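Local coordinates for 3-dehydroquinate dehydratase (Enterococcus faecalis, PDB 4PH6), which catalyses the cis-dehydration of 3-dehydroquinate to 3-dehydroshikimate, the third step of the chorismate pathway, through an imine intermediate with the enzyme, at residues Thr29-Gln41 / Asn66-Lys78. Numbering follows the deposited sequence.
Sequences TAEDILAEATASQ and NLSQQVMERLGQK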
loop_
_atom_site.group_PDB
_atom_site.type_symbol
_atom_site.label_atom_id
_atom_site.label_comp_id
_atom_site.label_asym_id
_atom_site.label_seq_id
_atom_site.Cartn_x
_atom_site.Cartn_y
_atom_site.Cartn_z
ATOM N N THR A 29 9.448 0.216 33.278
ATOM C CA THR A 29 9.722 1.000 34.483
ATOM C C THR A 29 9.219 2.409 34.330
ATOM O O THR A 29 9.164 2.935 33.220
ATOM C CB THR A 29 11.210 1.079 34.825
ATOM O OG1 THR A 29 11.881 1.817 33.801
ATOM C CG2 THR A 29 11.816 -0.308 34.935
ATOM N N ALA A 30 8.878 3.009 35.471
ATOM C CA ALA A 30 8.284 4.337 35.542
ATOM C C ALA A 30 9.211 5.365 34.941
ATOM O O ALA A 30 8.797 6.215 34.145
ATOM C CB ALA A 30 7.961 4.697 36.997
ATOM N N GLU A 31 10.473 5.262 35.339
ATOM C CA GLU A 31 11.526 6.182 34.928
ATOM C C GLU A 31 11.705 6.238 33.415
ATOM O O GLU A 31 11.895 7.309 32.841
ATOM C CB GLU A 31 12.831 5.781 35.597
ATOM C CG GLU A 31 14.005 6.649 35.234
ATOM C CD GLU A 31 15.235 6.277 36.014
ATOM O OE1 GLU A 31 15.866 5.250 35.674
ATOM O OE2 GLU A 31 15.563 7.012 36.969
ATOM N N ASP A 32 11.647 5.076 32.774
ATOM C CA ASP A 32 11.746 5.010 31.323
ATOM C C ASP A 32 10.446 5.455 30.650
ATOM O O ASP A 32 10.470 5.970 29.535
ATOM C CB ASP A 32 12.115 3.599 30.879
ATOM C CG ASP A 32 13.571 3.301 31.091
ATOM O OD1 ASP A 32 13.921 2.119 31.281
ATOM O OD2 ASP A 32 14.373 4.252 31.080
ATOM N N ILE A 33 9.319 5.262 31.328
ATOM C CA ILE A 33 8.034 5.698 30.787
ATOM C C ILE A 33 7.979 7.227 30.729
ATOM O O ILE A 33 7.545 7.799 29.729
ATOM C CB ILE A 33 6.847 5.128 31.609
ATOM C CG1 ILE A 33 6.607 3.660 31.243
ATOM C CG2 ILE A 33 5.577 5.927 31.368
ATOM C CD1 ILE A 33 5.630 2.938 32.160
ATOM N N LEU A 34 8.451 7.886 31.782
ATOM C CA LEU A 34 8.528 9.346 31.787
ATOM C C LEU A 34 9.519 9.868 30.743
ATOM O O LEU A 34 9.226 10.848 30.054
ATOM C CB LEU A 34 8.913 9.869 33.179
ATOM C CG LEU A 34 7.848 9.644 34.259
ATOM C CD1 LEU A 34 8.239 10.276 35.595
ATOM C CD2 LEU A 34 6.499 10.142 33.776
ATOM N N ALA A 35 10.680 9.224 30.619
ATOM C CA ALA A 35 11.662 9.660 29.633
ATOM C C ALA A 35 11.073 9.627 28.223
ATOM O O ALA A 35 11.189 10.604 27.471
ATOM C CB ALA A 35 12.934 8.808 29.709
ATOM N N GLU A 36 10.422 8.518 27.884
ATOM C CA GLU A 36 9.858 8.338 26.551
ATOM C C GLU A 36 8.678 9.293 26.308
ATOM O O GLU A 36 8.382 9.655 25.172
ATOM C CB GLU A 36 9.434 6.884 26.343
ATOM C CG GLU A 36 10.598 5.910 26.362
ATOM C CD GLU A 36 10.227 4.517 25.879
ATOM O OE1 GLU A 36 9.099 4.330 25.369
ATOM O OE2 GLU A 36 11.071 3.601 26.007
ATOM N N ALA A 37 8.024 9.710 27.383
ATOM C CA ALA A 37 6.966 10.699 27.288
ATOM C C ALA A 37 7.582 12.036 26.913
ATOM O O ALA A 37 7.122 12.721 25.999
ATOM C CB ALA A 37 6.215 10.801 28.589
ATOM N N THR A 38 8.638 12.393 27.629
ATOM C CA THR A 38 9.354 13.622 27.339
ATOM C C THR A 38 9.908 13.587 25.915
ATOM O O THR A 38 9.801 14.580 25.195
ATOM C CB THR A 38 10.490 13.880 28.353
ATOM O OG1 THR A 38 9.917 14.191 29.634
ATOM C CG2 THR A 38 11.366 15.041 27.900
ATOM N N ALA A 39 10.445 12.437 25.508
ATOM C CA ALA A 39 10.967 12.275 24.159
ATOM C C ALA A 39 9.897 12.488 23.078
ATOM O O ALA A 39 10.220 12.986 21.997
ATOM C CB ALA A 39 11.617 10.893 23.994
ATOM N N SER A 40 8.635 12.138 23.362
ATOM C CA SER A 40 7.570 12.305 22.369
ATOM C C SER A 40 7.409 13.779 21.941
ATOM O O SER A 40 6.895 14.070 20.859
ATOM C CB SER A 40 6.234 11.758 22.890
ATOM O OG SER A 40 5.630 12.624 23.835
ATOM N N GLN A 41 7.886 14.699 22.769
ATOM C CA GLN A 41 7.744 16.125 22.485
ATOM C C GLN A 41 8.512 16.553 21.246
ATOM O O GLN A 41 8.209 17.586 20.656
ATOM C CB GLN A 41 8.201 16.968 23.679
ATOM C CG GLN A 41 7.324 16.820 24.908
ATOM C CD GLN A 41 7.748 17.730 26.041
ATOM O OE1 GLN A 41 7.931 18.926 25.842
ATOM N NE2 GLN A 41 7.910 17.166 27.239
ATOM N N ASN A 66 -1.213 8.240 39.337
ATOM C CA ASN A 66 -0.212 9.282 39.573
ATOM C C ASN A 66 0.790 9.348 38.442
ATOM O O ASN A 66 1.123 10.422 37.937
ATOM C CB ASN A 66 0.526 9.042 40.884
ATOM C CG ASN A 66 1.650 10.041 41.104
ATOM O OD1 ASN A 66 1.416 11.162 41.561
ATOM N ND2 ASN A 66 2.879 9.644 40.768
ATOM N N LEU A 67 1.276 8.182 38.052
ATOM C CA LEU A 67 2.185 8.107 36.935
ATOM C C LEU A 67 1.519 8.694 35.692
ATOM O O LEU A 67 2.181 9.360 34.891
ATOM C CB LEU A 67 2.626 6.664 36.697
ATOM C CG LEU A 67 3.671 6.500 35.596
ATOM C CD1 LEU A 67 4.773 7.515 35.755
ATOM C CD2 LEU A 67 4.234 5.071 35.580
ATOM N N SER A 68 0.215 8.473 35.538
ATOM C CA SER A 68 -0.483 8.981 34.357
ATOM C C SER A 68 -0.467 10.513 34.355
ATOM O O SER A 68 -0.399 11.135 33.295
ATOM C CB SER A 68 -1.915 8.459 34.284
ATOM O OG SER A 68 -2.733 9.037 35.283
ATOM N N GLN A 69 -0.497 11.105 35.546
ATOM C CA GLN A 69 -0.421 12.556 35.692
ATOM C C GLN A 69 0.928 13.112 35.229
ATOM O O GLN A 69 0.987 14.085 34.474
ATOM C CB GLN A 69 -0.682 12.955 37.147
ATOM C CG GLN A 69 -2.139 13.227 37.444
ATOM C CD GLN A 69 -2.700 14.373 36.604
ATOM O OE1 GLN A 69 -1.980 15.308 36.231
ATOM N NE2 GLN A 69 -3.994 14.316 36.323
ATOM N N GLN A 70 2.003 12.467 35.670
ATOM C CA GLN A 70 3.362 12.840 35.295
ATOM C C GLN A 70 3.671 12.636 33.803
ATOM O O GLN A 70 4.459 13.383 33.210
ATOM C CB GLN A 70 4.334 12.047 36.152
ATOM C CG GLN A 70 4.116 12.295 37.637
ATOM C CD GLN A 70 4.872 11.328 38.509
ATOM O OE1 GLN A 70 4.923 10.134 38.230
ATOM N NE2 GLN A 70 5.472 11.844 39.578
ATOM N N VAL A 71 3.057 11.616 33.211
ATOM C CA VAL A 71 3.168 11.366 31.782
ATOM C C VAL A 71 2.498 12.483 30.989
ATOM O O VAL A 71 3.086 13.031 30.061
ATOM C CB VAL A 71 2.533 10.015 31.400
ATOM C CG1 VAL A 71 2.147 9.996 29.935
ATOM C CG2 VAL A 71 3.477 8.885 31.729
ATOM N N MET A 72 1.273 12.828 31.381
ATOM C CA MET A 72 0.531 13.916 30.741
ATOM C C MET A 72 1.271 15.252 30.782
ATOM O O MET A 72 1.281 16.000 29.799
ATOM C CB MET A 72 -0.834 14.076 31.399
ATOM C CG MET A 72 -1.641 15.220 30.845
ATOM S SD MET A 72 -2.283 14.772 29.238
ATOM C CE MET A 72 -3.459 13.486 29.698
ATOM N N GLU A 73 1.885 15.553 31.924
ATOM C CA GLU A 73 2.588 16.822 32.096
ATOM C C GLU A 73 3.718 16.998 31.097
ATOM O O GLU A 73 4.041 18.133 30.731
ATOM C CB GLU A 73 3.145 16.953 33.511
ATOM C CG GLU A 73 2.088 17.059 34.581
ATOM C CD GLU A 73 2.695 17.232 35.955
ATOM O OE1 GLU A 73 3.828 16.745 36.164
ATOM O OE2 GLU A 73 2.047 17.870 36.819
ATOM N N ARG A 74 4.305 15.881 30.660
ATOM C CA ARG A 74 5.430 15.887 29.715
ATOM C C ARG A 74 5.018 15.715 28.239
ATOM O O ARG A 74 5.878 15.586 27.372
ATOM C CB ARG A 74 6.431 14.773 30.083
ATOM C CG ARG A 74 7.138 14.938 31.432
ATOM C CD ARG A 74 7.643 13.596 31.982
ATOM N NE ARG A 74 8.461 13.756 33.188
ATOM C CZ ARG A 74 7.979 13.990 34.410
ATOM N NH1 ARG A 74 6.667 14.113 34.615
ATOM N NH2 ARG A 74 8.815 14.116 35.437
ATOM N N LEU A 75 3.723 15.688 27.936
ATOM C CA LEU A 75 3.313 15.316 26.576
ATOM C C LEU A 75 3.227 16.468 25.585
ATOM O O LEU A 75 2.841 16.254 24.453
ATOM C CB LEU A 75 1.968 14.591 26.602
ATOM C CG LEU A 75 2.072 13.095 26.894
ATOM C CD1 LEU A 75 0.784 12.390 26.536
ATOM C CD2 LEU A 75 3.217 12.476 26.116
ATOM N N GLY A 76 3.579 17.682 26.005
ATOM C CA GLY A 76 3.553 18.839 25.122
ATOM C C GLY A 76 2.209 19.063 24.437
ATOM O O GLY A 76 2.151 19.545 23.298
ATOM N N GLN A 77 1.147 18.667 25.145
ATOM C CA GLN A 77 -0.257 18.849 24.765
ATOM C C GLN A 77 -0.678 17.899 23.631
ATOM O O GLN A 77 -1.644 18.164 22.917
ATOM C CB GLN A 77 -0.527 20.318 24.399
ATOM C CG GLN A 77 -1.996 20.759 24.449
ATOM C CD GLN A 77 -2.675 20.620 25.826
ATOM O OE1 GLN A 77 -2.035 20.373 26.844
ATOM N NE2 GLN A 77 -3.991 20.776 25.841
ATOM N N LYS A 78 0.039 16.786 23.492
ATOM C CA LYS A 78 -0.420 15.680 22.651
ATOM C C LYS A 78 -1.401 14.790 23.427
ATOM O O LYS A 78 -1.163 14.465 24.591
ATOM C CB LYS A 78 0.752 14.829 22.158
ATOM C CG LYS A 78 1.675 15.488 21.150
ATOM C CD LYS A 78 2.563 14.426 20.474
ATOM C CE LYS A 78 3.644 15.056 19.613
ATOM N NZ LYS A 78 4.557 15.876 20.416
HETATM O O HOH W 1 4.904 15.033 23.199
HETATM O O HOH W 2 6.254 16.549 17.989
#
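Helix 30-40 and the helical part of 66-78 run nearly parallel, crossing at -25° with their axes 9.0 Å apart, and the backbones close from 7.3 Å between Ala30 CA and Leu67 CA to 5.1 Å between Thr38 CA and Arg74 CA. Leu34 CD2 sits among Leu67 CD1, Gln70 CB and Val71 CG2, while Ile33 CG2 meets Val71 CG2 at 3.6 Å on the inner side. Arg74, extended from CG to NE, lies across Leu34 and Thr38: Leu34 CD1 stands over the centre of one guanidinium face, 3.8 Å above its plane, and Thr38 OG1 is 3.3 Å from Arg74 CD. Arg74 NH1 also donates to Gln70 O (2.7 Å), near the guanidinium plane, which helps hold the group flat against Leu34. These are neighbouring outer helices of the (beta/alpha)8 barrel; between them and the strands, Ile33 and Leu67 both touch Trp50, a predicted substrate-binding residue, while Ser40 and Leu75 pack on Val48. Chi1 of 76° turns Ser40 OG back onto its own helix, where it donates to Ala37 O in the carbonyl plane and touches Leu75 CD2. Lys78 NZ donates a hydrogen bond to Ser40 O (3.0 Å) from above the carbonyl plane, and one water links Ser40 OG, Leu75 O and Lys78 NZ.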